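Local coordinates for putative methyl-accepting chemotaxis signal transduction protein (Campylobacter jejuni, PDB 6W3Y) that probably senses amino acids such as the bound alanine outside the cell, through a double-Cache (dCache) sensor region, and passes the signal on to the chemotaxis machinery, at residues K16-L21 and I240-D245; A78-L83 and Y131-L136. All coordinates share one frame; numbering follows the deposited sequence. Where two conformers were deposited one is given.

Overall arrangement
The chain is elongated: helix 4-48 runs along two alpha/beta modules, each built on an antiparallel sheet, as in double-Cache sensors. Interaction 1 joins residues 16-21 of that helix to strand 236-243 of the five-stranded sheet. Interaction 2 lies in the other, six-stranded module, where residues 78-83 and 131-136, at the start of strand 80-84 and the end of strand 126-132 with the loops beside them, contribute to the alanine site. Along the chain, interaction 2 is nested within the loop that interaction 1 closes. Their centres are about 37 Å apart, the nearest atoms about 23 Å, on opposite sides of the chain's centre. Ligand recognition is thus well separated from the contact of N-terminal helix and last strand.

Interaction 1: residues K16-L21 and I240-D245; sequences KNQTDL and ITESAD
Gln-18 lays its amide over the carboxylate of Glu-242, and this stacked pair, with Ile-240 beside it, packs helix 4-48 against strand 236-243 of the module built on the five-stranded sheet, probably the membrane-proximal one of a double-Cache sensor. The amide and carboxylate planes lie only 8° apart, with Gln-18 CD 3.4 Å from Glu-242 OE1. The two groups meet face to face: Gln-18 NE2 is 3.5 Å from the same OE1, but the angle is too poor for a hydrogen bond. Polar groups that are flat suit this partly exposed surface between helix and sheet, where they can pack like small plates.

Ile-240 crosses Gln-18 at about a right angle, and its CD1 comes within 3.3 Å of Gln-18 OE1. The same methyl also meets CB of Leu-21 at 3.6 Å, giving the helix an apolar foothold one turn further along. The bend of Gln-18 at chi2 (-61°) folds the chain so that the amide lies flat over the Glu-242 carboxylate, whereas Glu-242 is extended beyond CG and reaches out to the helix.

Further out, Glu-242 OE2 is hydrogen-bonded to Thr-14 OG1, one turn earlier on the same helix, which helps set the carboxylate under the amide. Phe-216 touches both Gln-18 and Glu-242, and the backbone of the strand pairs with strand 224-233. Lys-16 and Asp-20 form a salt bridge along the helix, one turn apart. Where the strand ends, Ser-243 makes an ST turn leading to the short helix 245-248: its OG accepts from Asp-245 N at 3.0 Å.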
loop_
_atom_site.group_PDB
_atom_site.type_symbol
_atom_site.label_atom_id
_atom_site.label_comp_id
_atom_site.label_asym_id
_atom_site.label_seq_id
_atom_site.Cartn_x
_atom_site.Cartn_y
_atom_site.Cartn_z
ATOM N N LYS A 16 -17.365 12.373 -16.661
ATOM C CA LYS A 16 -17.929 11.176 -16.018
ATOM C C LYS A 16 -17.064 9.937 -16.257
ATOM O O LYS A 16 -16.774 9.172 -15.309
ATOM C CB LYS A 16 -19.356 10.907 -16.526
ATOM C CG LYS A 16 -19.868 9.559 -16.006
ATOM C CD LYS A 16 -20.898 8.908 -16.926
ATOM C CE LYS A 16 -21.612 7.717 -16.287
ATOM N NZ LYS A 16 -20.791 6.465 -16.280
ATOM N N ASN A 17 -16.677 9.714 -17.514
ATOM C CA ASN A 17 -15.842 8.565 -17.873
ATOM C C ASN A 17 -14.583 8.571 -16.977
ATOM O O ASN A 17 -14.276 7.595 -16.281
ATOM C CB ASN A 17 -15.441 8.587 -19.374
ATOM C CG ASN A 17 -16.628 8.471 -20.351
ATOM O OD1 ASN A 17 -17.755 8.222 -19.962
ATOM N ND2 ASN A 17 -16.351 8.683 -21.644
ATOM N N GLN A 18 -13.813 9.648 -17.067
ATOM C CA GLN A 18 -12.513 9.709 -16.430
ATOM C C GLN A 18 -12.603 9.645 -14.908
ATOM O O GLN A 18 -11.804 8.987 -14.252
ATOM C CB GLN A 18 -11.749 10.951 -16.885
ATOM C CG GLN A 18 -11.423 10.991 -18.379
ATOM C CD GLN A 18 -10.522 9.817 -18.830
ATOM O OE1 GLN A 18 -9.320 9.869 -18.645
ATOM N NE2 GLN A 18 -11.099 8.822 -19.533
ATOM N N THR A 19 -13.659 10.254 -14.367
ATOM C CA THR A 19 -13.972 10.155 -12.945
ATOM C C THR A 19 -14.182 8.666 -12.570
ATOM O O THR A 19 -13.618 8.147 -11.587
ATOM C CB THR A 19 -15.242 10.979 -12.605
ATOM O OG1 THR A 19 -14.984 12.382 -12.766
ATOM C CG2 THR A 19 -15.659 10.756 -11.176
ATOM N N ASP A 20 -15.008 7.967 -13.343
ATOM C CA ASP A 20 -15.260 6.531 -13.100
ATOM C C ASP A 20 -13.941 5.785 -13.017
ATOM O O ASP A 20 -13.765 4.907 -12.178
ATOM C CB ASP A 20 -16.112 5.875 -14.216
ATOM C CG ASP A 20 -17.556 6.260 -14.188
ATOM O OD1 ASP A 20 -18.032 6.761 -13.153
ATOM O OD2 ASP A 20 -18.237 5.972 -15.220
ATOM N N LEU A 21 -13.096 5.998 -14.009
ATOM C CA LEU A 21 -11.848 5.271 -14.074
ATOM C C LEU A 21 -10.909 5.637 -12.935
ATOM O O LEU A 21 -10.238 4.748 -12.394
ATOM C CB LEU A 21 -11.166 5.399 -15.434
ATOM C CG LEU A 21 -12.014 4.897 -16.612
ATOM C CD1 LEU A 21 -11.188 4.956 -17.882
ATOM C CD2 LEU A 21 -12.630 3.517 -16.360
ATOM N N ILE A 240 -5.637 10.617 -13.076
ATOM C CA ILE A 240 -5.915 10.177 -14.437
ATOM C C ILE A 240 -5.758 11.399 -15.341
ATOM O O ILE A 240 -6.093 12.513 -14.935
ATOM C CB ILE A 240 -7.340 9.597 -14.577
ATOM C CG1 ILE A 240 -7.523 8.896 -15.912
ATOM C CG2 ILE A 240 -8.412 10.645 -14.318
ATOM C CD1 ILE A 240 -8.751 8.000 -15.944
ATOM N N THR A 241 -5.224 11.204 -16.553
ATOM C CA THR A 241 -5.175 12.289 -17.530
ATOM C C THR A 241 -5.478 11.734 -18.921
ATOM O O THR A 241 -5.260 10.549 -19.201
ATOM C CB THR A 241 -3.818 13.033 -17.575
ATOM O OG1 THR A 241 -2.847 12.196 -18.205
ATOM C CG2 THR A 241 -3.349 13.494 -16.240
ATOM N N GLU A 242 -5.899 12.637 -19.811
ATOM C CA GLU A 242 -6.170 12.289 -21.201
ATOM C C GLU A 242 -5.931 13.525 -22.049
ATOM O O GLU A 242 -5.943 14.638 -21.570
ATOM C CB GLU A 242 -7.607 11.778 -21.408
ATOM C CG GLU A 242 -8.653 12.829 -21.114
ATOM C CD GLU A 242 -10.091 12.405 -21.309
ATOM O OE1 GLU A 242 -10.335 11.302 -21.854
ATOM O OE2 GLU A 242 -10.974 13.273 -21.003
ATOM N N SER A 243 -5.870 13.311 -23.355
ATOM C CA SER A 243 -5.895 14.431 -24.285
ATOM C C SER A 243 -7.253 15.111 -24.260
ATOM O O SER A 243 -8.286 14.424 -24.174
ATOM C CB SER A 243 -5.623 13.911 -25.689
ATOM O OG SER A 243 -5.814 14.954 -26.637
ATOM N N ALA A 244 -7.267 16.435 -24.424
ATOM C CA ALA A 244 -8.517 17.173 -24.622
ATOM C C ALA A 244 -9.072 17.119 -26.047
ATOM O O ALA A 244 -10.087 17.764 -26.327
ATOM C CB ALA A 244 -8.354 18.632 -24.192
ATOM N N ASP A 245 -8.460 16.334 -26.923
ATOM C CA ASP A 245 -8.942 16.237 -28.293
ATOM C C ASP A 245 -10.430 15.784 -28.310
ATOM O O ASP A 245 -11.194 16.192 -29.185
ATOM C CB ASP A 245 -8.095 15.255 -29.117
ATOM C CG ASP A 245 -6.725 15.802 -29.505
ATOM O OD1 ASP A 245 -6.391 16.974 -29.189
ATOM O OD2 ASP A 245 -5.967 15.021 -30.122
#

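Interaction 2: residues A78-L83 and Y131-L136; sequences ALNVYL and YLDTVL. With ALA (alanine), chain C.
Asn-80 and Asp-133 approach from opposite directions, with amide and carboxylate planes turned 65° apart. Asn-80 ND2 donates to Asp-133 OD2 at 3.0 Å; the acceptor lies near the amide plane, but the donor stands above the carboxylate. Leu-136 N reaches this oxygen from the opposite face at 2.8 Å, while Val-135 N binds OD1, an Asx turn that holds the aspartate's rotation. Asn-80 ND2 is shared with Asp-160, its stronger partner. Asn-80 OD1, buried without a polar partner, faces methyls of Val-135 and Leu-136.

Asp-133 belongs to the amino-acid pocket of the Cache-type PDC sensor domain, where an aspartate suits a ligand ammonium; the second-shell Asn-80 positions its carboxylate. Alanine N donates to Asp-133 OD1 at 2.8 Å and to Tyr-131 OH at 2.9 Å, and Asp-160 binds it too. Tyr-131 OH is also hydrogen-bonded to Thr-142 OG1. The ring of Tyr-82 presents a face to the ligand's methyl, CZ lying 3.6 Å from CB; that of Tyr-131 turns its edge to the carboxylate O. Thr-134 N donates to this oxygen almost straight (173°), and Lys-113 and Trp-115 also bind the ligand. Alongside, Leu-79 crosses Leu-136 obliquely, CG to CD1 at 3.7 Å.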
loop_
_atom_site.group_PDB
_atom_site.type_symbol
_atom_site.label_atom_id
_atom_site.label_comp_id
_atom_site.label_asym_id
_atom_site.label_seq_id
_atom_site.Cartn_x
_atom_site.Cartn_y
_atom_site.Cartn_z
ATOM N N ALA A 78 2.605 -13.909 1.357
ATOM C CA ALA A 78 3.363 -12.786 1.900
ATOM C C ALA A 78 4.861 -13.058 1.785
ATOM O O ALA A 78 5.292 -14.210 1.687
ATOM C CB ALA A 78 2.998 -12.518 3.334
ATOM N N LEU A 79 5.679 -12.010 1.860
ATOM C CA LEU A 79 7.130 -12.185 1.801
ATOM C C LEU A 79 7.687 -12.663 3.166
ATOM O O LEU A 79 8.492 -13.590 3.240
ATOM C CB LEU A 79 7.804 -10.902 1.361
ATOM C CG LEU A 79 9.266 -11.038 0.993
ATOM C CD1 LEU A 79 9.376 -11.873 -0.311
ATOM C CD2 LEU A 79 9.889 -9.657 0.797
ATOM N N ASN A 80 7.255 -11.972 4.227
ATOM C CA ASN A 80 7.672 -12.286 5.609
ATOM C C ASN A 80 6.450 -12.114 6.510
ATOM O O ASN A 80 5.677 -11.152 6.286
ATOM C CB ASN A 80 8.794 -11.377 6.121
ATOM C CG ASN A 80 10.026 -11.355 5.284
ATOM O OD1 ASN A 80 10.722 -12.364 5.183
ATOM N ND2 ASN A 80 10.333 -10.175 4.738
ATOM N N VAL A 81 6.382 -12.907 7.560
ATOM C CA VAL A 81 5.391 -12.719 8.609
ATOM C C VAL A 81 6.139 -13.012 9.909
ATOM O O VAL A 81 6.848 -14.017 10.004
ATOM C CB VAL A 81 4.174 -13.669 8.433
ATOM C CG1 VAL A 81 3.200 -13.506 9.589
ATOM C CG2 VAL A 81 3.430 -13.370 7.129
ATOM N N TYR A 82 6.023 -12.113 10.900
ATOM C CA TYR A 82 6.956 -12.156 12.029
ATOM C C TYR A 82 6.351 -11.527 13.276
ATOM O O TYR A 82 5.389 -10.765 13.193
ATOM C CB TYR A 82 8.311 -11.524 11.634
ATOM C CG TYR A 82 8.199 -10.173 10.970
ATOM C CD1 TYR A 82 8.066 -10.089 9.584
ATOM C CD2 TYR A 82 8.235 -8.962 11.667
ATOM C CE1 TYR A 82 7.944 -8.850 8.949
ATOM C CE2 TYR A 82 8.153 -7.730 11.047
ATOM C CZ TYR A 82 8.010 -7.676 9.663
ATOM O OH TYR A 82 7.926 -6.450 9.053
ATOM N N LEU A 83 6.988 -11.826 14.426
ATOM C CA LEU A 83 6.580 -11.303 15.702
ATOM C C LEU A 83 7.824 -10.787 16.413
ATOM O O LEU A 83 8.743 -11.558 16.749
ATOM C CB LEU A 83 5.895 -12.372 16.538
ATOM C CG LEU A 83 5.376 -11.928 17.903
ATOM C CD1 LEU A 83 4.253 -10.916 17.772
ATOM C CD2 LEU A 83 4.926 -13.127 18.721
ATOM N N TYR A 131 9.386 0.333 1.638
ATOM C CA TYR A 131 10.800 0.426 2.015
ATOM C C TYR A 131 11.477 -0.902 1.709
ATOM O O TYR A 131 10.829 -1.909 1.471
ATOM C CB TYR A 131 10.984 0.813 3.500
ATOM C CG TYR A 131 10.576 -0.307 4.427
ATOM C CD1 TYR A 131 9.240 -0.509 4.744
ATOM C CD2 TYR A 131 11.525 -1.165 4.972
ATOM C CE1 TYR A 131 8.855 -1.567 5.533
ATOM C CE2 TYR A 131 11.149 -2.245 5.744
ATOM C CZ TYR A 131 9.814 -2.470 5.999
ATOM O OH TYR A 131 9.462 -3.545 6.792
ATOM N N LEU A 132 12.818 -0.879 1.724
ATOM C CA LEU A 132 13.599 -2.059 1.436
ATOM C C LEU A 132 13.717 -2.993 2.619
ATOM O O LEU A 132 14.411 -2.685 3.595
ATOM C CB LEU A 132 14.977 -1.632 0.971
ATOM C CG LEU A 132 15.882 -2.730 0.409
ATOM C CD1 LEU A 132 15.278 -3.536 -0.720
ATOM C CD2 LEU A 132 17.211 -2.129 -0.047
ATOM N N ASP A 133 13.037 -4.128 2.560
ATOM C CA ASP A 133 13.103 -5.126 3.626
ATOM C C ASP A 133 14.504 -5.686 3.734
ATOM O O ASP A 133 15.085 -6.120 2.739
ATOM C CB ASP A 133 12.121 -6.251 3.321
ATOM C CG ASP A 133 12.445 -7.530 4.057
ATOM O OD1 ASP A 133 12.647 -7.469 5.285
ATOM O OD2 ASP A 133 12.494 -8.587 3.403
ATOM N N THR A 134 15.035 -5.726 4.960
ATOM C CA THR A 134 16.387 -6.238 5.222
ATOM C C THR A 134 16.480 -7.780 5.121
ATOM O O THR A 134 17.577 -8.329 4.938
ATOM C CB THR A 134 16.916 -5.778 6.616
ATOM O OG1 THR A 134 16.128 -6.382 7.652
ATOM C CG2 THR A 134 16.843 -4.274 6.780
ATOM N N VAL A 135 15.367 -8.492 5.299
ATOM C CA VAL A 135 15.451 -9.961 5.343
ATOM C C VAL A 135 15.627 -10.555 3.927
ATOM O O VAL A 135 16.610 -11.242 3.651
ATOM C CB VAL A 135 14.209 -10.559 6.033
ATOM C CG1 VAL A 135 14.216 -12.062 5.938
ATOM C CG2 VAL A 135 14.166 -10.125 7.475
ATOM N N LEU A 136 14.709 -10.191 3.034
ATOM C CA LEU A 136 14.700 -10.743 1.671
ATOM C C LEU A 136 14.980 -9.711 0.586
ATOM O O LEU A 136 14.994 -10.033 -0.588
ATOM C CB LEU A 136 13.399 -11.493 1.416
ATOM C CG LEU A 136 13.341 -12.892 2.035
ATOM C CD1 LEU A 136 11.947 -13.463 1.891
ATOM C CD2 LEU A 136 14.352 -13.851 1.408
HETATM N N ALA C . 10.813 -6.102 6.902
HETATM C CA ALA C . 11.220 -6.002 8.335
HETATM C C ALA C . 12.435 -5.118 8.433
HETATM O O ALA C . 13.061 -4.804 7.393
HETATM C CB ALA C . 11.543 -7.368 8.870
HETATM O OXT ALA C . 12.712 -4.687 9.587
#